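Avidin/streptavidin (Shewanella denitrificans, PDB 3SZI) probably binds biotin within a small antiparallel beta-barrel of the avidin type. Local coordinates at residues A[88-93]-A[116-121]. Residues are numbered along the deposited sequence; the frame is centred on the assembly and turned at random. Where two conformers were deposited one is given.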
ATOM      1  N   GLY A  88      13.178 -19.137 -14.438  1.00 33.65           N
ATOM      2  CA  GLY A  88      14.152 -19.135 -15.531  1.00 33.77           C
ATOM      3  C   GLY A  88      15.457 -18.444 -15.173  1.00 33.77           C
ATOM      4  O   GLY A  88      16.249 -18.084 -16.054  1.00 34.11           O
ATOM      5  N   GLY A  89      15.712 -18.267 -13.882  1.00 33.15           N
ATOM      6  CA  GLY A  89      16.855 -17.460 -13.481  1.00 32.63           C
ATOM      7  C   GLY A  89      16.535 -16.057 -13.972  1.00 32.01           C
ATOM      8  O   GLY A  89      17.121 -15.556 -14.929  1.00 33.03           O
ATOM      9  N   GLN A  90      15.536 -15.459 -13.340  1.00 30.63           N
ATOM     10  CA  GLN A  90      15.080 -14.112 -13.648  1.00 28.46           C
ATOM     11  C   GLN A  90      14.047 -13.815 -12.575  1.00 25.96           C
ATOM     12  O   GLN A  90      13.180 -14.652 -12.290  1.00 25.99           O
ATOM     13  CB  GLN A  90      14.414 -14.062 -15.026  1.00 29.63           C
ATOM     14  CG  GLN A  90      14.302 -12.685 -15.666  1.00 32.63           C
ATOM     15  CD  GLN A  90      12.873 -12.162 -15.761  1.00 35.01           C
ATOM     16  OE1 GLN A  90      12.518 -11.182 -15.096  1.00 35.97           O
ATOM     17  NE2 GLN A  90      12.053 -12.794 -16.612  1.00 37.12           N
ATOM     18  N   GLY A  91      14.167 -12.648 -11.955  1.00 22.94           N
ATOM     19  CA  GLY A  91      13.217 -12.223 -10.930  1.00 18.80           C
ATOM     20  C   GLY A  91      12.056 -11.461 -11.545  1.00 15.93           C
ATOM     21  O   GLY A  91      12.211 -10.718 -12.520  1.00 15.75           O
ATOM     22  N   LYS A  92      10.875 -11.683 -10.985  1.00 14.06           N
ATOM     23  CA  LYS A  92       9.653 -10.981 -11.392  1.00 14.58           C
ATOM     24  C   LYS A  92       8.914 -10.617 -10.115  1.00 12.89           C
ATOM     25  O   LYS A  92       9.079 -11.277  -9.089  1.00 12.15           O
ATOM     26  CB  LYS A  92       8.759 -11.909 -12.244  1.00 15.18           C
ATOM     27  CG  LYS A  92       9.228 -12.111 -13.698  1.00 18.41           C
ATOM     28  CD  LYS A  92       8.459 -13.234 -14.400  1.00 19.17           C
ATOM     29  CE  LYS A  92       7.090 -12.811 -14.924  1.00 21.23           C
ATOM     30  NZ  LYS A  92       6.340 -13.986 -15.545  1.00 20.43           N
ATOM     31  N   ILE A  93       8.117  -9.556 -10.161  1.00 11.39           N
ATOM     32  CA  ILE A  93       7.169  -9.257  -9.089  1.00 11.50           C
ATOM     33  C   ILE A  93       5.777  -9.291  -9.703  1.00 10.76           C
ATOM     34  O   ILE A  93       5.490  -8.554 -10.653  1.00 12.28           O
ATOM     35  CB  ILE A  93       7.430  -7.882  -8.424  1.00 12.01           C
ATOM     36  CG1 ILE A  93       8.855  -7.817  -7.869  1.00 13.24           C
ATOM     37  CG2 ILE A  93       6.392  -7.629  -7.323  1.00 12.79           C
ATOM     38  CD1 ILE A  93       9.250  -6.428  -7.289  1.00 14.14           C
ATOM     39  N   VAL A 116       2.434  -7.135 -13.784  1.00 12.52           N
ATOM     40  CA  VAL A 116       3.575  -8.030 -13.545  1.00 11.98           C
ATOM     41  C   VAL A 116       4.825  -7.299 -13.976  1.00 11.20           C
ATOM     42  O   VAL A 116       4.834  -6.660 -15.031  1.00 10.99           O
ATOM     43  CB  VAL A 116       3.424  -9.347 -14.306  1.00 12.29           C
ATOM     44  CG1 VAL A 116       4.658 -10.282 -14.074  1.00 12.50           C
ATOM     45  CG2 VAL A 116       2.137 -10.033 -13.853  1.00 13.52           C
ATOM     46  N   PHE A 117       5.870  -7.381 -13.149  1.00 10.95           N
ATOM     47  CA  PHE A 117       7.104  -6.648 -13.392  1.00 11.41           C
ATOM     48  C   PHE A 117       8.263  -7.615 -13.582  1.00 11.95           C
ATOM     49  O   PHE A 117       8.349  -8.630 -12.870  1.00 13.87           O
ATOM     50  CB  PHE A 117       7.469  -5.757 -12.176  1.00 11.09           C
ATOM     51  CG  PHE A 117       6.469  -4.669 -11.865  1.00 10.56           C
ATOM     52  CD1 PHE A 117       5.297  -4.942 -11.161  1.00 12.10           C
ATOM     53  CD2 PHE A 117       6.720  -3.362 -12.254  1.00 11.59           C
ATOM     54  CE1 PHE A 117       4.381  -3.896 -10.867  1.00 11.43           C
ATOM     55  CE2 PHE A 117       5.833  -2.330 -11.948  1.00 12.86           C
ATOM     56  CZ  PHE A 117       4.663  -2.603 -11.272  1.00 11.50           C
ATOM     57  N   SER A 118       9.154  -7.292 -14.520  1.00 12.55           N
ATOM     58  CA  SER A 118      10.394  -8.044 -14.705  0.50 12.45           C
ATOM     59  C   SER A 118      11.580  -7.227 -14.216  1.00 12.54           C
ATOM     60  O   SER A 118      11.560  -6.005 -14.268  1.00 12.90           O
ATOM     61  CB  SER A 118      10.616  -8.386 -16.181  0.50 13.55           C
ATOM     62  OG  SER A 118      11.799  -9.153 -16.349  0.50 16.81           O
ATOM     63  N   GLN A 119      12.632  -7.903 -13.753  1.00 13.71           N
ATOM     64  CA  GLN A 119      13.788  -7.118 -13.317  0.50 15.59           C
ATOM     65  C   GLN A 119      14.424  -6.426 -14.528  1.00 15.29           C
ATOM     66  O   GLN A 119      14.373  -6.889 -15.679  1.00 16.25           O
ATOM     67  CB  GLN A 119      14.821  -7.858 -12.421  0.50 16.39           C
ATOM     68  CG  GLN A 119      15.214  -6.954 -11.202  0.50 18.04           C
ATOM     69  CD  GLN A 119      16.640  -7.085 -10.643  0.50 17.52           C
ATOM     70  OE1 GLN A 119      16.873  -7.755  -9.633  0.50 20.74           O
ATOM     71  NE2 GLN A 119      17.578  -6.394 -11.266  0.50 18.04           N
ATOM     72  N   THR A 120      14.979  -5.250 -14.272  1.00 15.71           N
ATOM     73  CA  THR A 120      15.571  -4.449 -15.347  1.00 17.04           C
ATOM     74  C   THR A 120      16.757  -3.602 -14.858  1.00 18.10           C
ATOM     75  O   THR A 120      16.886  -3.296 -13.666  1.00 18.09           O
ATOM     76  CB  THR A 120      14.504  -3.538 -16.006  1.00 17.14           C
ATOM     77  OG1 THR A 120      15.037  -2.975 -17.203  1.00 19.26           O
ATOM     78  CG2 THR A 120      14.078  -2.394 -15.075  1.00 15.95           C
ATOM     79  N   SER A 121      17.625  -3.243 -15.800  1.00 20.03           N
ATOM     80  CA  SER A 121      18.732  -2.329 -15.536  1.00 21.86           C
ATOM     81  C   SER A 121      19.189  -1.772 -16.871  1.00 23.12           C
ATOM     82  O   SER A 121      18.887  -2.355 -17.926  1.00 23.58           O
ATOM     83  CB  SER A 121      19.887  -3.051 -14.824  1.00 23.08           C
ATOM     84  OG  SER A 121      20.548  -3.927 -15.716  1.00 26.70           O
TER
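I93 and F117 form an antiparallel hydrogen-bonded pair, the N-to-C directions of the short segments 91-93 and 116-120 making 148°, antiparallel with a marked twist. In this pair I93 N reaches F117 O at 2.9 Å and F117 N returns to I93 O at 2.8 Å. One residue on, K92 and S118 make the non-hydrogen-bonded pair, and beyond it Q119 N donates to G91 O over 3.1 Å, the last backbone bond between the two segments. K92 CA lies 3.1 Å from F117 O, a bent CA-H...O contact. On one face of the sheet I93 and F117 meet at their beta carbons, CB to CB 4.3 Å. With its CG anti to the carbonyl carbon (chi1 -63°), the phenylalanine brings CD1 near I93 O, which lies in the ring plane at its edge; W13 of strand 12-15 packs against both side chains. These two strands are the seventh and eighth of the antiparallel barrel characteristic of the avidin family, and strand 111-120 closes it by pairing onward with strand 12-15, where S118 and T120 bond to V14 and A12. K92 and S118 occupy the other face. The lysine chain, bent at chi3 (81°), carries its CE across V116 CG1, 3.6 Å away, an apolar crossing made by the aliphatic part of a charged residue. At the open end of the hairpin the Q90 amide, from the loop that leads into strand 91-101, comes to the S118 hydroxyl. An alanine in place of Q90 would remove that amide and is likely to leave the S118 side chain without its neighbour from that loop, uncovering this end of the strand pair. The Q119 side chain, modelled in two conformers, touches W13, E6 and S11.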